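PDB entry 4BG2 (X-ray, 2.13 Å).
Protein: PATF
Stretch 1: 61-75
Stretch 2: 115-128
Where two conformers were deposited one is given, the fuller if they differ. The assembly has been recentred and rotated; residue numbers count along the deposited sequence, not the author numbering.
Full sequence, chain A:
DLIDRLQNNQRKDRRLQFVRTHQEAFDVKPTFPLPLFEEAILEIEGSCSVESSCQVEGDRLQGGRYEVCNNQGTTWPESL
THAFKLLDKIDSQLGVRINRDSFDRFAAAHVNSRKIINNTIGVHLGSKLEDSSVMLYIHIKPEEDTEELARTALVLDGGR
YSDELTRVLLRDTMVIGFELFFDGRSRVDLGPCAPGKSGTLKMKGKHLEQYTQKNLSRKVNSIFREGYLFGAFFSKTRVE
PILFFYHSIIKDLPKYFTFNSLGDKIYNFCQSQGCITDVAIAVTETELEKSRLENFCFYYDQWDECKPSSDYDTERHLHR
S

Stretch 1, residues 61-75: LQGGRYEVCNNQGTT
Stretch 2 (115-128) KIINNTIGVHLGSK

This contact is an antiparallel pairing of two β-strands, extended at one end by a looser loop-to-strand contact that a water helps to join. The two stretches together bury 902 Å². Strand 61-70 runs against strand 121-124 at 178°, with the axes 4.7 Å apart at their closest.

The register pairs Arg-65 with His-124, Tyr-66 with Val-123, Glu-67 with Gly-122 and Val-68 with Ile-121. CA-CA is 4.3 Å for Arg-65 and His-124, 5.7 Å for Tyr-66 and Val-123, 4.2 Å for Glu-67 and Gly-122, and 5.5 Å for Val-68 and Ile-121. The short ones belong to the non-hydrogen-bonded pairs, the long ones to the hydrogen-bonded pairs. All eight residues are extended, with phi from -161° to -122° and psi from 110° to 161°.

Val-68 N donates to Ile-121 O at 2.9 Å, and Ile-121 N returns a bond to Val-68 O at 2.9 Å. Tyr-66 N donates to Val-123 O at 3.1 Å. The return bond, Val-123 N to Tyr-66 O, is 3.2 Å and more bent, at 135°. Leu-125 N donates to Gly-64 O at 2.8 Å, almost straight at 177°. Arg-65 CA also lies 3.4 Å from Val-123 O, in a CA-H...O contact.

Arg-65, Glu-67 and His-124 put their side chains on one face of the sheet. All three have chi1 m; Glu-67 chi2 is also m. His-124 NE2 donates to Glu-67 OE2 at 3.0 Å, with chi2 of His-124 at 166°. Thr-120 OG1, chi1 p, donates to Glu-67 OE1 at 3.2 Å. One carboxylate thus joins two residues of the other stretch. Arg-65, with chi2 t and chi3 p, lays its guanidinium over a face of the His-124 ring, NH1 being 3.5 Å from ND1. Gly-122 leaves room for Glu-67: an ideal CB would lie 2.1 Å from Glu-67 OE1 and 2.4 Å from Tyr-66 O.

Tyr-66 (m), Val-68 (t), Ile-121 (p) and Val-123 (m) occupy the other face. Val-123 CG2 meets the edge of the Tyr-66 ring, 4.4 Å from CD2.

Near the start of stretch 1, Gly-64 has phi/psi -86/65. An ideal CB on Gly-64 would clash with Leu-125 CB at 2.9 Å. The CA-to-CB bond of Gln-62 points toward stretch 2; with chi1 t and chi2 p, its OE1 accepts from Gly-64 N at 3.3 Å.

Beyond Val-68 the pairing loosens. Cys-69 (p) points toward stretch 2, its CB 3.8 Å from Thr-120 CG2. Water 2 accepts from Asn-70 N at 3.0 Å and donates to Asn-119 O at 3.1 Å, bridging the stretches. Gly-73 has phi +68°. Thr-75 N donates to Ile-117 O at 2.9 Å and 136°, the one direct hydrogen bond the sequence after the strand makes to stretch 2. Water 1 lies 2.6 Å from Thr-75 OG1 and accepts a weak bond from Asn-118 ND2 at 3.4 Å. Thr-75 and Asn-118 both have chi1 p.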

# COMPACT_ATOMS: atom_id res chain seq x y z
N LEU A 61 0.81 -0.22 -18.33
CA LEU A 61 0.52 -0.97 -17.13
C LEU A 61 1.83 -1.37 -16.48
O LEU A 61 2.68 -1.96 -17.11
CB LEU A 61 -0.29 -2.22 -17.48
CG LEU A 61 -0.79 -3.06 -16.30
CD1 LEU A 61 -2.11 -3.73 -16.63
CD2 LEU A 61 0.25 -4.11 -15.89
N GLN A 62 1.96 -1.06 -15.19
CA GLN A 62 3.10 -1.52 -14.39
C GLN A 62 2.61 -2.46 -13.31
O GLN A 62 1.91 -2.06 -12.39
CB GLN A 62 3.81 -0.31 -13.80
CG GLN A 62 4.99 -0.67 -12.93
CD GLN A 62 5.96 -1.61 -13.63
OE1 GLN A 62 6.17 -2.75 -13.18
NE2 GLN A 62 6.52 -1.15 -14.75
N GLY A 63 2.94 -3.74 -13.44
CA GLY A 63 2.37 -4.79 -12.60
C GLY A 63 3.25 -5.37 -11.51
O GLY A 63 2.79 -6.21 -10.73
N GLY A 64 4.52 -5.01 -11.46
CA GLY A 64 5.43 -5.61 -10.46
C GLY A 64 5.38 -4.87 -9.13
O GLY A 64 6.38 -4.29 -8.72
N ARG A 65 4.22 -4.93 -8.47
CA ARG A 65 3.95 -4.18 -7.26
C ARG A 65 3.28 -5.07 -6.21
O ARG A 65 2.18 -5.61 -6.45
CB ARG A 65 3.03 -2.99 -7.55
CG ARG A 65 3.58 -2.01 -8.56
CD ARG A 65 2.47 -1.17 -9.18
NE ARG A 65 1.68 -0.53 -8.14
CZ ARG A 65 1.98 0.62 -7.57
NH1 ARG A 65 3.05 1.32 -7.94
NH2 ARG A 65 1.20 1.08 -6.61
N TYR A 66 3.95 -5.22 -5.06
CA TYR A 66 3.47 -6.05 -3.97
C TYR A 66 3.72 -5.42 -2.62
O TYR A 66 4.80 -4.84 -2.37
CB TYR A 66 4.23 -7.36 -3.96
CG TYR A 66 4.25 -8.07 -5.28
CD1 TYR A 66 3.18 -8.86 -5.66
CD2 TYR A 66 5.35 -7.98 -6.13
CE1 TYR A 66 3.19 -9.52 -6.87
CE2 TYR A 66 5.38 -8.66 -7.34
CZ TYR A 66 4.28 -9.43 -7.70
OH TYR A 66 4.25 -10.11 -8.90
N GLU A 67 2.75 -5.57 -1.73
CA GLU A 67 2.94 -5.33 -0.30
C GLU A 67 2.58 -6.63 0.42
O GLU A 67 1.51 -7.18 0.21
CB GLU A 67 2.01 -4.23 0.24
CG GLU A 67 2.16 -2.84 -0.29
CD GLU A 67 3.59 -2.35 -0.25
OE1 GLU A 67 4.41 -2.56 0.79
OE2 GLU A 67 3.81 -1.75 -1.30
N VAL A 68 3.48 -7.09 1.28
CA VAL A 68 3.28 -8.28 2.06
C VAL A 68 3.42 -7.98 3.55
O VAL A 68 4.35 -7.26 4.00
CB VAL A 68 4.30 -9.35 1.66
CG1 VAL A 68 4.10 -10.63 2.47
CG2 VAL A 68 4.17 -9.65 0.17
N CYS A 69 2.52 -8.53 4.34
CA CYS A 69 2.71 -8.48 5.79
C CYS A 69 1.99 -9.60 6.50
O CYS A 69 1.06 -10.21 5.98
CB CYS A 69 2.24 -7.14 6.36
SG CYS A 69 0.45 -6.85 6.26
N ASN A 70 2.44 -9.84 7.73
CA ASN A 70 1.78 -10.76 8.62
C ASN A 70 0.40 -10.21 8.95
O ASN A 70 0.24 -9.03 9.21
CB ASN A 70 2.63 -10.98 9.87
CG ASN A 70 1.98 -11.94 10.83
OD1 ASN A 70 0.98 -11.61 11.46
ND2 ASN A 70 2.53 -13.14 10.93
N ASN A 71 -0.59 -11.08 8.90
CA ASN A 71 -1.97 -10.67 9.07
C ASN A 71 -2.56 -11.27 10.33
O ASN A 71 -3.77 -11.24 10.50
CB ASN A 71 -2.80 -11.03 7.81
CG ASN A 71 -2.86 -12.53 7.53
OD1 ASN A 71 -2.69 -13.37 8.42
ND2 ASN A 71 -3.14 -12.86 6.29
N GLN A 72 -1.71 -11.79 11.22
CA GLN A 72 -2.12 -12.36 12.50
C GLN A 72 -1.65 -11.50 13.69
O GLN A 72 -0.61 -11.77 14.28
CB GLN A 72 -1.50 -13.74 12.70
CG GLN A 72 -1.93 -14.82 11.74
CD GLN A 72 -1.06 -16.04 11.92
OE1 GLN A 72 0.17 -15.95 11.86
NE2 GLN A 72 -1.68 -17.19 12.15
N GLY A 73 -2.41 -10.46 14.02
CA GLY A 73 -2.08 -9.61 15.16
C GLY A 73 -0.83 -8.76 15.02
O GLY A 73 -0.45 -8.35 13.94
N THR A 74 -0.16 -8.52 16.14
CA THR A 74 0.89 -7.55 16.22
C THR A 74 2.27 -8.16 16.06
O THR A 74 2.66 -8.99 16.86
CB THR A 74 0.83 -6.80 17.57
OG1 THR A 74 -0.34 -5.98 17.56
CG2 THR A 74 2.06 -5.91 17.79
N THR A 75 3.01 -7.73 15.03
CA THR A 75 4.41 -8.15 14.88
C THR A 75 5.43 -7.01 15.00
O THR A 75 6.63 -7.24 14.86
CB THR A 75 4.65 -8.94 13.57
OG1 THR A 75 4.07 -8.24 12.48
CG2 THR A 75 4.02 -10.32 13.64
N LYS A 115 1.44 1.03 19.88
CA LYS A 115 0.31 1.46 19.06
C LYS A 115 0.43 1.12 17.59
O LYS A 115 -0.37 1.58 16.77
CB LYS A 115 0.12 2.95 19.25
CG LYS A 115 -0.14 3.30 20.72
CD LYS A 115 0.00 4.79 20.96
CE LYS A 115 -0.37 5.14 22.38
NZ LYS A 115 -0.61 6.60 22.42
N ILE A 116 1.42 0.29 17.26
CA ILE A 116 1.72 -0.11 15.90
C ILE A 116 1.47 -1.61 15.77
O ILE A 116 1.95 -2.40 16.60
CB ILE A 116 3.18 0.26 15.51
CG1 ILE A 116 3.36 1.77 15.56
CG2 ILE A 116 3.51 -0.23 14.10
CD1 ILE A 116 4.79 2.25 15.39
N ILE A 117 0.72 -2.00 14.74
CA ILE A 117 0.43 -3.40 14.46
C ILE A 117 1.64 -4.05 13.82
O ILE A 117 2.12 -5.08 14.28
CB ILE A 117 -0.79 -3.58 13.52
CG1 ILE A 117 -2.06 -3.03 14.18
CG2 ILE A 117 -0.99 -5.04 13.19
CD1 ILE A 117 -3.25 -2.93 13.24
N ASN A 118 2.12 -3.45 12.75
CA ASN A 118 3.23 -4.00 11.99
C ASN A 118 3.70 -3.00 10.98
O ASN A 118 3.12 -1.92 10.84
CB ASN A 118 2.83 -5.30 11.28
CG ASN A 118 1.78 -5.10 10.17
OD1 ASN A 118 1.78 -4.12 9.44
ND2 ASN A 118 0.94 -6.09 10.01
N ASN A 119 4.75 -3.37 10.28
CA ASN A 119 5.07 -2.78 8.99
C ASN A 119 4.99 -3.86 7.92
O ASN A 119 5.09 -5.03 8.22
CB ASN A 119 6.42 -2.10 9.01
CG ASN A 119 7.56 -3.09 9.20
OD1 ASN A 119 7.93 -3.43 10.34
ND2 ASN A 119 8.11 -3.56 8.10
N THR A 120 4.77 -3.44 6.68
CA THR A 120 4.79 -4.34 5.55
C THR A 120 6.20 -4.35 4.96
O THR A 120 7.07 -3.57 5.35
CB THR A 120 3.87 -3.84 4.40
OG1 THR A 120 4.33 -2.58 3.97
CG2 THR A 120 2.44 -3.66 4.86
N ILE A 121 6.42 -5.21 3.98
CA ILE A 121 7.50 -4.96 3.06
C ILE A 121 6.95 -5.08 1.66
O ILE A 121 6.09 -5.90 1.37
CB ILE A 121 8.72 -5.91 3.23
CG1 ILE A 121 8.31 -7.37 3.22
CG2 ILE A 121 9.46 -5.60 4.53
CD1 ILE A 121 9.46 -8.31 2.98
N GLY A 122 7.50 -4.29 0.77
CA GLY A 122 7.03 -4.25 -0.56
C GLY A 122 8.02 -3.67 -1.51
O GLY A 122 8.97 -2.99 -1.10
N VAL A 123 7.80 -3.97 -2.78
CA VAL A 123 8.56 -3.43 -3.88
C VAL A 123 7.60 -3.00 -4.98
O VAL A 123 6.62 -3.69 -5.26
CB VAL A 123 9.57 -4.43 -4.48
CG1 VAL A 123 10.69 -4.69 -3.51
CG2 VAL A 123 8.92 -5.74 -4.91
N HIS A 124 7.93 -1.89 -5.62
CA HIS A 124 7.27 -1.45 -6.84
C HIS A 124 8.31 -1.32 -7.94
O HIS A 124 9.17 -0.41 -7.92
CB HIS A 124 6.57 -0.09 -6.63
CG HIS A 124 5.51 -0.11 -5.56
ND1 HIS A 124 4.98 1.04 -5.03
CD2 HIS A 124 4.90 -1.13 -4.92
CE1 HIS A 124 4.06 0.74 -4.13
NE2 HIS A 124 4.02 -0.57 -4.02
N LEU A 125 8.23 -2.21 -8.92
CA LEU A 125 9.04 -2.16 -10.13
C LEU A 125 8.56 -1.00 -11.00
O LEU A 125 7.38 -0.89 -11.24
CB LEU A 125 8.87 -3.47 -10.93
CG LEU A 125 10.00 -4.14 -11.69
CD1 LEU A 125 11.34 -3.93 -10.99
CD2 LEU A 125 9.72 -5.63 -11.89
N GLY A 126 9.48 -0.16 -11.46
CA GLY A 126 9.17 0.87 -12.45
C GLY A 126 9.61 0.44 -13.83
O GLY A 126 10.09 -0.69 -14.01
N SER A 127 9.51 1.34 -14.79
CA SER A 127 9.96 1.08 -16.16
C SER A 127 11.46 0.89 -16.27
O SER A 127 11.95 0.23 -17.19
CB SER A 127 9.53 2.22 -17.08
OG SER A 127 10.03 3.44 -16.56
N LYS A 128 12.20 1.47 -15.33
CA LYS A 128 13.64 1.28 -15.26
C LYS A 128 14.09 1.23 -13.82
O LYS A 128 13.33 1.58 -12.91
CB LYS A 128 14.38 2.38 -16.02
CG LYS A 128 13.86 3.78 -15.77
CD LYS A 128 14.50 4.75 -16.71
CE LYS A 128 13.82 6.10 -16.72
NZ LYS A 128 13.84 6.72 -15.38
O HOH W 1 1.53 -8.56 12.22
O HOH W 2 4.60 -8.05 8.84